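Side-chain contacts in phytoene synthase (Enterococcus hirae, PDB 5IYS), which probably joins two farnesyl diphosphates head to head, with magnesium, into dehydrosqualene or a related C30 product: residues Tyr49-Arg54 with Gly140-Pro145; Glu72-Asp77 with Pro84-Trp89; Gly181-Thr186 with Thr198-Lys203. All coordinates share one frame; numbering follows the deposited sequence.

Contact 1: Tyr49-Arg54 with Gly140-Pro145. With FPS (S-[(2E,6E)-3,7,11-trimethyldodeca-2,6,10-trienyl] trihydrogen thiodiphosphate), chain H; FPS (S-[(2E,6E)-3,7,11-trimethyldodeca-2,6,10-trienyl] trihydrogen thiodiphosphate), chain G.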
loop_
_atom_site.group_PDB
_atom_site.type_symbol
_atom_site.label_atom_id
_atom_site.label_comp_id
_atom_site.label_asym_id
_atom_site.label_seq_id
_atom_site.Cartn_x
_atom_site.Cartn_y
_atom_site.Cartn_z
ATOM N N TYR A 49 0.526 -2.635 -9.480
ATOM C CA TYR A 49 1.638 -2.001 -8.776
ATOM C C TYR A 49 2.279 -0.894 -9.623
ATOM O O TYR A 49 2.519 0.225 -9.137
ATOM C CB TYR A 49 2.725 -3.031 -8.434
ATOM C CG TYR A 49 3.853 -2.411 -7.640
ATOM C CD1 TYR A 49 4.916 -1.768 -8.290
ATOM C CD2 TYR A 49 3.745 -2.277 -6.258
ATOM C CE1 TYR A 49 5.864 -1.055 -7.547
ATOM C CE2 TYR A 49 4.692 -1.593 -5.518
ATOM C CZ TYR A 49 5.746 -0.980 -6.178
ATOM O OH TYR A 49 6.686 -0.269 -5.451
ATOM N N ALA A 50 2.555 -1.223 -10.881
ATOM C CA ALA A 50 3.131 -0.258 -11.825
ATOM C C ALA A 50 2.300 1.024 -11.949
ATOM O O ALA A 50 2.851 2.115 -12.088
ATOM C CB ALA A 50 3.307 -0.914 -13.207
ATOM N N PHE A 51 0.996 0.882 -12.117
ATOM C CA PHE A 51 0.124 2.048 -12.190
ATOM C C PHE A 51 0.255 2.872 -10.909
ATOM O O PHE A 51 0.504 4.085 -10.973
ATOM C CB PHE A 51 -1.326 1.636 -12.421
ATOM C CG PHE A 51 -2.310 2.754 -12.176
ATOM C CD1 PHE A 51 -2.756 3.018 -10.885
ATOM C CD2 PHE A 51 -2.733 3.571 -13.223
ATOM C CE1 PHE A 51 -3.675 4.053 -10.635
ATOM C CE2 PHE A 51 -3.662 4.611 -12.996
ATOM C CZ PHE A 51 -4.088 4.871 -11.688
ATOM N N CYS A 52 0.188 2.207 -9.754
ATOM C CA CYS A 52 0.298 2.934 -8.475
ATOM C C CYS A 52 1.650 3.647 -8.313
ATOM O O CYS A 52 1.745 4.784 -7.816
ATOM C CB CYS A 52 0.084 1.973 -7.310
ATOM S SG CYS A 52 -1.610 1.326 -7.214
ATOM N N ARG A 53 2.712 2.885 -8.532
ATOM C CA ARG A 53 4.083 3.411 -8.388
ATOM C C ARG A 53 4.291 4.626 -9.285
ATOM O O ARG A 53 4.884 5.626 -8.858
ATOM C CB ARG A 53 5.098 2.304 -8.719
ATOM C CG ARG A 53 6.588 2.584 -8.455
ATOM C CD ARG A 53 6.917 3.505 -7.274
ATOM N NE ARG A 53 6.790 2.865 -5.965
ATOM C CZ ARG A 53 6.800 3.511 -4.803
ATOM N NH1 ARG A 53 6.901 4.840 -4.756
ATOM N NH2 ARG A 53 6.713 2.821 -3.677
ATOM N N ARG A 54 3.733 4.588 -10.492
ATOM C CA ARG A 54 3.890 5.720 -11.420
ATOM C C ARG A 54 3.168 6.964 -10.919
ATOM O O ARG A 54 3.765 8.050 -10.841
ATOM C CB ARG A 54 3.434 5.367 -12.847
ATOM C CG ARG A 54 3.365 6.596 -13.750
ATOM C CD ARG A 54 2.827 6.290 -15.157
ATOM N NE ARG A 54 3.665 5.329 -15.862
ATOM C CZ ARG A 54 3.346 4.780 -17.031
ATOM N NH1 ARG A 54 2.251 5.160 -17.690
ATOM N NH2 ARG A 54 4.171 3.893 -17.565
ATOM N N GLY A 140 -6.220 -1.870 -2.193
ATOM C CA GLY A 140 -6.948 -3.100 -1.853
ATOM C C GLY A 140 -8.115 -3.341 -2.792
ATOM O O GLY A 140 -8.332 -4.459 -3.280
ATOM N N LEU A 141 -8.862 -2.276 -3.078
ATOM C CA LEU A 141 -9.981 -2.419 -3.988
ATOM C C LEU A 141 -9.581 -2.713 -5.419
ATOM O O LEU A 141 -10.315 -3.396 -6.137
ATOM C CB LEU A 141 -10.868 -1.174 -3.915
ATOM C CG LEU A 141 -11.464 -0.941 -2.523
ATOM C CD1 LEU A 141 -12.600 0.078 -2.641
ATOM C CD2 LEU A 141 -11.970 -2.256 -1.958
ATOM N N MET A 142 -8.490 -2.105 -5.892
ATOM C CA MET A 142 -7.973 -2.470 -7.204
ATOM C C MET A 142 -7.700 -3.959 -7.316
ATOM O O MET A 142 -7.965 -4.562 -8.368
ATOM C CB MET A 142 -6.661 -1.736 -7.510
ATOM C CG MET A 142 -6.773 -0.242 -7.501
ATOM S SD MET A 142 -5.091 0.459 -7.666
ATOM C CE MET A 142 -5.469 2.106 -7.076
ATOM N N LEU A 143 -7.073 -4.520 -6.282
ATOM C CA LEU A 143 -6.655 -5.926 -6.288
ATOM C C LEU A 143 -7.723 -6.970 -5.971
ATOM O O LEU A 143 -7.557 -8.160 -6.280
ATOM C CB LEU A 143 -5.492 -6.124 -5.312
ATOM C CG LEU A 143 -4.234 -5.310 -5.648
ATOM C CD1 LEU A 143 -3.174 -5.531 -4.573
ATOM C CD2 LEU A 143 -3.689 -5.713 -7.001
ATOM N N LEU A 144 -8.795 -6.562 -5.307
ATOM C CA LEU A 144 -9.760 -7.544 -4.820
ATOM C C LEU A 144 -10.261 -8.504 -5.902
ATOM O O LEU A 144 -10.462 -9.689 -5.635
ATOM C CB LEU A 144 -10.960 -6.837 -4.194
ATOM C CG LEU A 144 -10.983 -6.680 -2.666
ATOM C CD1 LEU A 144 -12.343 -6.116 -2.133
ATOM C CD2 LEU A 144 -10.667 -8.016 -2.001
ATOM N N PRO A 145 -10.521 -8.002 -7.121
ATOM C CA PRO A 145 -11.098 -8.921 -8.088
ATOM C C PRO A 145 -10.104 -10.002 -8.503
ATOM O O PRO A 145 -10.505 -11.012 -9.080
ATOM C CB PRO A 145 -11.437 -8.012 -9.283
ATOM C CG PRO A 145 -11.610 -6.645 -8.676
ATOM C CD PRO A 145 -10.519 -6.618 -7.623
HETATM C C1 FPS H . 3.656 4.191 -0.697
HETATM S S1 FPS H . 3.301 5.191 0.714
HETATM C C2 FPS H . 2.800 4.640 -1.856
HETATM C C3 FPS H . 1.470 4.459 -1.946
HETATM C C4 FPS H . 0.635 3.868 -0.842
HETATM C C5 FPS H . 0.784 4.928 -3.209
HETATM C C6 FPS H . 1.065 3.992 -4.384
HETATM C C7 FPS H . 0.862 2.541 -3.982
HETATM C C8 FPS H . 1.767 1.600 -4.290
HETATM C C10 FPS H . 1.498 0.200 -3.790
HETATM C C9 FPS H . 3.040 1.945 -5.015
HETATM C C11 FPS H . 0.745 -0.654 -4.785
HETATM C C12 FPS H . 0.975 -2.067 -4.264
HETATM C C13 FPS H . 0.443 -3.173 -4.817
HETATM C C14 FPS H . -0.439 -3.146 -6.027
HETATM C C15 FPS H . 0.740 -4.493 -4.178
HETATM P PA FPS H . 4.745 6.615 0.480
HETATM O O1A FPS H . 4.536 7.319 -0.809
HETATM O O2A FPS H . 4.618 7.672 1.687
HETATM O O3A FPS H . 6.173 5.898 0.749
HETATM P PB FPS H . 7.332 5.579 -0.296
HETATM O O1B FPS H . 8.504 6.406 0.160
HETATM O O2B FPS H . 6.989 5.945 -1.724
HETATM O O3B FPS H . 7.592 4.090 -0.207
HETATM C C1 FPS G . 3.741 0.562 0.257
HETATM S S1 FPS G . 4.209 0.599 -1.432
HETATM C C2 FPS G . 2.265 0.217 0.180
HETATM C C3 FPS G . 1.328 0.690 1.020
HETATM C C4 FPS G . 1.700 1.602 2.151
HETATM C C5 FPS G . -0.129 0.294 0.874
HETATM C C6 FPS G . -0.431 -0.645 -0.293
HETATM C C7 FPS G . -1.805 -1.250 -0.080
HETATM C C8 FPS G . -2.091 -2.519 -0.419
HETATM C C10 FPS G . -3.529 -2.968 -0.274
HETATM C C9 FPS G . -1.070 -3.471 -0.996
HETATM C C11 FPS G . -3.577 -4.217 0.611
HETATM C C12 FPS G . -4.977 -4.808 0.636
HETATM C C13 FPS G . -5.411 -5.796 -0.180
HETATM C C14 FPS G . -6.815 -6.323 -0.037
HETATM C C15 FPS G . -4.520 -6.422 -1.221
HETATM P PA FPS G . 6.250 0.392 -1.661
HETATM O O1A FPS G . 6.586 -0.193 -2.961
HETATM O O2A FPS G . 6.708 1.943 -1.729
HETATM O O3A FPS G . 7.028 -0.240 -0.419
HETATM P PB FPS G . 7.488 0.807 0.735
HETATM O O1B FPS G . 8.907 1.252 0.511
HETATM O O2B FPS G . 7.232 0.042 2.012
HETATM O O3B FPS G . 6.660 2.073 0.775
#
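Cys52 and Met142 meet sulfur to sulfur, Cys52 SG lying 3.6 Å from Met142 SD. This is an apolar contact without any hydrogen bond. The Met142 chain is extended beyond CG (chi2 173°), which carries its thioether across the gap between helix 39-60 and helix 125-143. Met142 CE lies 4.4 Å from Phe51 CE1 and approaches the ring obliquely. Phe106 of helix 104-116 touches both Phe51 and Met142.

The lipid contacts lie beside this sulfur pair. Two farnesyl thiodiphosphates (FPS) are bound. Cys52 CB is 3.5 Å from C7 of FPS (chain H), and Tyr49 CD2 is 3.4 Å from C12 of the same ligand. Leu143 serves both tails with one methyl: Leu143 CD1 is 3.7 Å from C15 of FPS (chain G) and also touches C14 of FPS (chain H).

The polar bonds form at the diphosphate ends. Arg53 is bent at chi2 and chi3. Its guanidinium edge meets O2B of FPS (chain H), and C9 of that ligand lies over one face. Arg53 NH1 donates to this O2B at 3.2 Å in a nearly straight bond (168°). Arg53 NE donates to Tyr49 OH at 3.2 Å, in the guanidinium plane. O1A of FPS (chain G) lies at the Tyr49 ring edge, near its plane; its approach to OH is very short and the length doubtful. Asp57 also pairs with Arg53 NH1.

Helix 39-60 also carries Asp56 and Asp60, which bind magnesium. A helix-lined prenyl pocket with aspartates and magnesium at its diphosphate end is the hallmark of the all-helical isoprenoid synthase fold.

Contact 2: Glu72-Asp77 with Pro84-Trp89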
loop_
_atom_site.group_PDB
_atom_site.type_symbol
_atom_site.label_atom_id
_atom_site.label_comp_id
_atom_site.label_asym_id
_atom_site.label_seq_id
_atom_site.Cartn_x
_atom_site.Cartn_y
_atom_site.Cartn_z
ATOM N N GLU A 72 -4.150 11.046 -15.501
ATOM C CA GLU A 72 -5.601 11.091 -15.279
ATOM C C GLU A 72 -6.333 11.025 -16.613
ATOM O O GLU A 72 -7.406 10.434 -16.711
ATOM C CB GLU A 72 -6.024 12.380 -14.555
ATOM C CG GLU A 72 -5.483 12.572 -13.128
ATOM C CD GLU A 72 -5.544 14.023 -12.622
ATOM O OE1 GLU A 72 -6.589 14.690 -12.810
ATOM O OE2 GLU A 72 -4.564 14.502 -12.000
ATOM N N ARG A 73 -5.755 11.632 -17.647
ATOM C CA ARG A 73 -6.394 11.622 -18.952
ATOM C C ARG A 73 -6.368 10.230 -19.565
ATOM O O ARG A 73 -7.305 9.845 -20.259
ATOM C CB ARG A 73 -5.687 12.584 -19.910
ATOM C CG ARG A 73 -6.162 12.429 -21.354
ATOM C CD ARG A 73 -5.527 13.457 -22.287
ATOM N NE ARG A 73 -4.200 13.062 -22.765
ATOM C CZ ARG A 73 -3.081 13.756 -22.548
ATOM N NH1 ARG A 73 -3.109 14.869 -21.824
ATOM N NH2 ARG A 73 -1.929 13.342 -23.058
ATOM N N GLN A 74 -5.262 9.518 -19.364
ATOM C CA GLN A 74 -5.153 8.134 -19.811
ATOM C C GLN A 74 -6.172 7.220 -19.125
ATOM O O GLN A 74 -6.802 6.380 -19.767
ATOM C CB GLN A 74 -3.743 7.637 -19.542
ATOM C CG GLN A 74 -2.758 8.302 -20.462
ATOM C CD GLN A 74 -1.344 7.928 -20.127
ATOM O OE1 GLN A 74 -1.031 7.594 -18.991
ATOM N NE2 GLN A 74 -0.452 8.067 -21.106
ATOM N N LEU A 75 -6.400 7.471 -17.846
ATOM C CA LEU A 75 -7.338 6.650 -17.083
ATOM C C LEU A 75 -8.767 6.944 -17.563
ATOM O O LEU A 75 -9.589 6.029 -17.689
ATOM C CB LEU A 75 -7.202 6.997 -15.590
ATOM C CG LEU A 75 -8.220 6.310 -14.663
ATOM C CD1 LEU A 75 -8.221 4.814 -14.836
ATOM C CD2 LEU A 75 -7.874 6.758 -13.198
ATOM N N LEU A 76 -9.079 8.215 -17.824
ATOM C CA LEU A 76 -10.396 8.548 -18.351
ATOM C C LEU A 76 -10.611 7.842 -19.683
ATOM O O LEU A 76 -11.691 7.309 -19.938
ATOM C CB LEU A 76 -10.618 10.060 -18.517
ATOM C CG LEU A 76 -10.803 10.870 -17.221
ATOM C CD1 LEU A 76 -10.511 12.357 -17.450
ATOM C CD2 LEU A 76 -12.200 10.688 -16.597
ATOM N N ASP A 77 -9.591 7.816 -20.518
ATOM C CA ASP A 77 -9.715 7.130 -21.809
ATOM C C ASP A 77 -9.972 5.644 -21.578
ATOM O O ASP A 77 -10.801 5.022 -22.254
ATOM C CB ASP A 77 -8.450 7.331 -22.660
ATOM C CG ASP A 77 -8.388 8.709 -23.350
ATOM O OD1 ASP A 77 -9.418 9.412 -23.458
ATOM O OD2 ASP A 77 -7.292 9.085 -23.825
ATOM N N PRO A 84 -4.948 3.413 -23.684
ATOM C CA PRO A 84 -3.734 4.134 -24.045
ATOM C C PRO A 84 -2.654 3.186 -24.539
ATOM O O PRO A 84 -2.567 2.039 -24.082
ATOM C CB PRO A 84 -3.305 4.761 -22.717
ATOM C CG PRO A 84 -4.602 4.968 -22.012
ATOM C CD PRO A 84 -5.318 3.671 -22.282
ATOM N N ASN A 85 -1.852 3.628 -25.503
ATOM C CA ASN A 85 -0.933 2.671 -26.144
ATOM C C ASN A 85 0.393 2.825 -25.396
ATOM O O ASN A 85 1.197 3.689 -25.745
ATOM C CB ASN A 85 -0.784 2.974 -27.644
ATOM C CG ASN A 85 -0.306 1.774 -28.449
ATOM O OD1 ASN A 85 -0.041 0.693 -27.912
ATOM N ND2 ASN A 85 -0.256 1.947 -29.767
ATOM N N ASP A 86 0.525 2.096 -24.283
ATOM C CA ASP A 86 1.509 2.360 -23.223
ATOM C C ASP A 86 1.597 1.055 -22.407
ATOM O O ASP A 86 0.569 0.439 -22.170
ATOM C CB ASP A 86 0.960 3.479 -22.320
ATOM C CG ASP A 86 1.682 3.574 -20.974
ATOM O OD1 ASP A 86 1.701 2.609 -20.173
ATOM O OD2 ASP A 86 2.167 4.675 -20.662
ATOM N N PRO A 87 2.808 0.599 -22.059
ATOM C CA PRO A 87 2.971 -0.757 -21.515
ATOM C C PRO A 87 2.081 -1.041 -20.306
ATOM O O PRO A 87 1.570 -2.153 -20.184
ATOM C CB PRO A 87 4.440 -0.823 -21.079
ATOM C CG PRO A 87 5.019 0.535 -21.309
ATOM C CD PRO A 87 4.077 1.348 -22.137
ATOM N N VAL A 88 2.024 -0.089 -19.372
ATOM C CA VAL A 88 1.271 -0.272 -18.145
ATOM C C VAL A 88 -0.205 -0.357 -18.451
ATOM O O VAL A 88 -0.886 -1.256 -17.981
ATOM C CB VAL A 88 1.550 0.851 -17.119
ATOM C CG1 VAL A 88 0.642 0.711 -15.883
ATOM C CG2 VAL A 88 2.991 0.795 -16.658
ATOM N N TRP A 89 -0.667 0.481 -19.368
ATOM C CA TRP A 89 -2.081 0.481 -19.739
ATOM C C TRP A 89 -2.459 -0.730 -20.579
ATOM O O TRP A 89 -3.526 -1.308 -20.365
ATOM C CB TRP A 89 -2.449 1.777 -20.482
ATOM C CG TRP A 89 -2.525 2.958 -19.551
ATOM C CD1 TRP A 89 -1.680 4.022 -19.512
ATOM C CD2 TRP A 89 -3.464 3.148 -18.475
ATOM N NE1 TRP A 89 -2.061 4.899 -18.524
ATOM C CE2 TRP A 89 -3.138 4.367 -17.849
ATOM C CE3 TRP A 89 -4.530 2.391 -17.972
ATOM C CZ2 TRP A 89 -3.901 4.891 -16.792
ATOM C CZ3 TRP A 89 -5.273 2.887 -16.906
ATOM C CH2 TRP A 89 -4.932 4.113 -16.300
#
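Gln74 meets Trp89 through both its polar end and its aliphatic stem. Its chain is extended beyond CG (chi2 174°), which brings the amide to the indole nitrogen. Gln74 OE1 accepts a hydrogen bond from Trp89 NE1 at 2.9 Å, with an N-H...O angle of 148°. The donor stands well above the carbonyl plane, 66° out of it, so the bond does not follow a lone pair. The amide and the indole are nearly perpendicular. Gln74 CB also lies 3.4 Å from Trp89 NE1, so the stem sits against the same part of the ring. Gln74 NE2 stays 4.3 Å from Asp86 OD2, too far for a bond. That carboxylate oxygen has a salt bridge with Arg54.

The backbone of Gln74 is part of the contact too. Pro84 CG lies 3.4 Å from Gln74 O. Pro84 CG and Gln74 C rest over one and the same face of the Trp89 ring, both offset toward its rim.

Leu75 takes the six-membered end of the indole. Leu75 CA is 3.6 Å from Trp89 CH2, and Leu75 CD1 is 3.7 Å from the same atom. The two side chains are about perpendicular. Leu75 also touches Phe107 and Leu110 of helix 104-116.

Helix 87-98 starts at this contact. Asp86 is its N-cap: Asp86 OD1 accepts from Trp89 N at 3.3 Å, and more weakly from Val88 N.

The chemistry divides the indole in two. Its N-H is satisfied by a glutamine at a partly exposed border, while its benzene end lies among buried carbon. The turn between helix 65-80 and helix 87-98 is therefore joined by one polar bond and by apolar packing.

Contact 3: Gly181-Thr186 with Thr198-Lys203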
loop_
_atom_site.group_PDB
_atom_site.type_symbol
_atom_site.label_atom_id
_atom_site.label_comp_id
_atom_site.label_asym_id
_atom_site.label_seq_id
_atom_site.Cartn_x
_atom_site.Cartn_y
_atom_site.Cartn_z
ATOM N N GLY A 181 8.853 18.258 4.830
ATOM C CA GLY A 181 7.723 19.158 5.027
ATOM C C GLY A 181 6.371 18.498 5.251
ATOM O O GLY A 181 5.324 19.166 5.256
ATOM N N ARG A 182 6.386 17.201 5.546
ATOM C CA ARG A 182 5.134 16.510 5.773
ATOM C C ARG A 182 4.984 15.970 7.185
ATOM O O ARG A 182 5.838 15.231 7.674
ATOM C CB ARG A 182 4.957 15.384 4.756
ATOM C CG ARG A 182 4.985 15.840 3.305
ATOM C CD ARG A 182 4.398 14.744 2.438
ATOM N NE ARG A 182 4.560 15.030 1.018
ATOM C CZ ARG A 182 4.186 14.212 0.037
ATOM N NH1 ARG A 182 3.553 13.072 0.303
ATOM N NH2 ARG A 182 4.425 14.554 -1.222
ATOM N N ILE A 183 3.820 16.224 7.773
ATOM C CA ILE A 183 3.444 15.574 9.024
ATOM C C ILE A 183 2.133 14.855 8.777
ATOM O O ILE A 183 1.127 15.501 8.494
ATOM C CB ILE A 183 3.280 16.582 10.195
ATOM C CG1 ILE A 183 4.598 17.338 10.425
ATOM C CG2 ILE A 183 2.827 15.863 11.476
ATOM C CD1 ILE A 183 4.553 18.341 11.589
ATOM N N TYR A 184 2.169 13.525 8.815
ATOM C CA TYR A 184 0.938 12.731 8.759
ATOM C C TYR A 184 0.269 12.501 10.113
ATOM O O TYR A 184 -0.918 12.191 10.195
ATOM C CB TYR A 184 1.233 11.393 8.058
ATOM C CG TYR A 184 1.561 11.571 6.590
ATOM C CD1 TYR A 184 0.549 11.666 5.637
ATOM C CD2 TYR A 184 2.885 11.686 6.162
ATOM C CE1 TYR A 184 0.841 11.832 4.307
ATOM C CE2 TYR A 184 3.191 11.847 4.825
ATOM C CZ TYR A 184 2.160 11.905 3.902
ATOM O OH TYR A 184 2.460 12.048 2.563
ATOM N N LEU A 185 1.043 12.528 11.188
ATOM C CA LEU A 185 0.451 12.424 12.517
ATOM C C LEU A 185 -0.573 13.556 12.698
ATOM O O LEU A 185 -0.406 14.632 12.127
ATOM C CB LEU A 185 1.540 12.537 13.591
ATOM C CG LEU A 185 2.700 11.549 13.467
ATOM C CD1 LEU A 185 3.752 11.855 14.541
ATOM C CD2 LEU A 185 2.215 10.102 13.571
ATOM N N THR A 186 -1.674 13.272 13.383
ATOM C CA THR A 186 -2.771 14.218 13.413
ATOM C C THR A 186 -2.516 15.343 14.410
ATOM O O THR A 186 -1.808 15.179 15.411
ATOM C CB THR A 186 -4.140 13.559 13.650
ATOM O OG1 THR A 186 -4.261 13.133 15.013
ATOM C CG2 THR A 186 -4.327 12.364 12.714
ATOM N N THR A 198 8.822 19.781 17.077
ATOM C CA THR A 198 10.263 19.769 17.229
ATOM C C THR A 198 10.785 18.371 17.556
ATOM O O THR A 198 11.895 17.995 17.185
ATOM C CB THR A 198 10.683 20.781 18.309
ATOM O OG1 THR A 198 11.928 21.372 17.924
ATOM C CG2 THR A 198 10.812 20.112 19.675
ATOM N N MET A 199 9.955 17.579 18.220
ATOM C CA MET A 199 10.340 16.221 18.575
ATOM C C MET A 199 10.502 15.333 17.334
ATOM O O MET A 199 11.009 14.211 17.431
ATOM C CB MET A 199 9.281 15.614 19.495
ATOM C CG MET A 199 8.921 16.458 20.703
ATOM S SD MET A 199 7.829 15.567 21.835
ATOM C CE MET A 199 7.748 16.782 23.170
ATOM N N LEU A 200 10.025 15.820 16.190
ATOM C CA LEU A 200 9.917 15.006 14.982
ATOM C C LEU A 200 11.240 14.961 14.232
ATOM O O LEU A 200 11.384 14.198 13.282
ATOM C CB LEU A 200 8.823 15.523 14.045
ATOM C CG LEU A 200 7.384 15.574 14.552
ATOM C CD1 LEU A 200 6.423 15.882 13.392
ATOM C CD2 LEU A 200 7.003 14.269 15.265
ATOM N N LYS A 201 12.206 15.764 14.666
ATOM C CA LYS A 201 13.496 15.811 13.974
ATOM C C LYS A 201 14.615 15.118 14.738
ATOM O O LYS A 201 15.748 15.053 14.260
ATOM C CB LYS A 201 13.900 17.248 13.621
ATOM C CG LYS A 201 13.935 18.217 14.799
ATOM C CD LYS A 201 14.285 19.638 14.347
ATOM C CE LYS A 201 13.078 20.363 13.759
ATOM N NZ LYS A 201 13.458 21.406 12.756
ATOM N N GLU A 202 14.274 14.529 15.880
ATOM C CA GLU A 202 15.250 13.826 16.711
ATOM C C GLU A 202 15.515 12.392 16.248
ATOM O O GLU A 202 14.718 11.818 15.498
ATOM C CB GLU A 202 14.815 13.876 18.180
ATOM C CG GLU A 202 15.291 15.143 18.885
ATOM C CD GLU A 202 14.292 15.687 19.884
ATOM O OE1 GLU A 202 14.086 16.927 19.912
ATOM O OE2 GLU A 202 13.728 14.873 20.651
ATOM N N LYS A 203 16.624 11.811 16.700
ATOM C CA LYS A 203 16.992 10.446 16.313
ATOM C C LYS A 203 16.119 9.365 16.948
ATOM O O LYS A 203 15.740 8.394 16.287
ATOM C CB LYS A 203 18.472 10.177 16.599
ATOM C CG LYS A 203 19.404 11.040 15.752
ATOM C CD LYS A 203 20.549 10.224 15.155
ATOM C CE LYS A 203 20.051 8.983 14.396
ATOM N NZ LYS A 203 19.245 9.263 13.158
#
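Arg182 NH1 donates a hydrogen bond to Tyr184 OH at 2.7 Å, with an N-H...O angle of 156°. The hydroxyl lies at the edge of the guanidinium, in its plane. NH1 also has a long, weak ion pair with Asp116. NH2 forms a salt bridge with Asp60, a residue that binds magnesium in this structure. The Arg182 chain is extended beyond its first torsion, and this lets it run beside the Tyr184 ring and meet the hydroxyl. The ring is further placed by an edge-to-face contact with Phe119.

Ile183 and Leu185 project from the opposite side of the 181-186 loop. There they meet Leu200, whose two methyls are divided between them. Leu200 CD1 goes to Ile183, at 3.6 Å from Ile183 CD1 and 3.8 Å from Ile183 CG1. The two side chains lie nearly perpendicular, and Ile183 CG2 is close by as well. Leu200 CD2 is 4.1 Å from Leu185 CD1, a looser contact in which the side chains run antiparallel alongside one another.

Neighbouring helices complete the setting. Tyr178 of helix 174-179 touches both Ile183 and Leu200. Leu209, Leu212 and Leu216 of helix 207-227 border Leu185. The loop itself begins at Gly181, in a Schellman motif, and finishes at Thr186. Thr186 is the N-cap of helix 187-193, and its OG1 accepts from Asp189 N.

No hydrogen bond joins the two segments, so only carbon-to-carbon contact brings 198-203 against 181-186. The polar work is done on the loop's other side. There Arg182, tied to Tyr184 and Asp60, is a second-shell residue of the magnesium site and probably helps to position the aspartate.

In the fold
Contacts 1 and 2 adjoin, with centres about 14 Å apart. Contact 2 is nested in the chain between the two segments of contact 1. Arg54 NH1 reaches Asp86 OD2 at 3.0 Å in a salt bridge, and Phe51 CE2 packs on Trp89 CH2 at 3.6 Å. Contact 1 lines the pocket itself, whereas the Leu75 side chain of contact 2 is about 13 Å from a bound farnesyl thiodiphosphate. Contact 3 follows later in the chain. Its centre is about 29 Å from that of contact 1 and about 36 Å from that of contact 2. It approaches the active site from the metal end: the Leu185 side chain is about 11 Å from a magnesium ion.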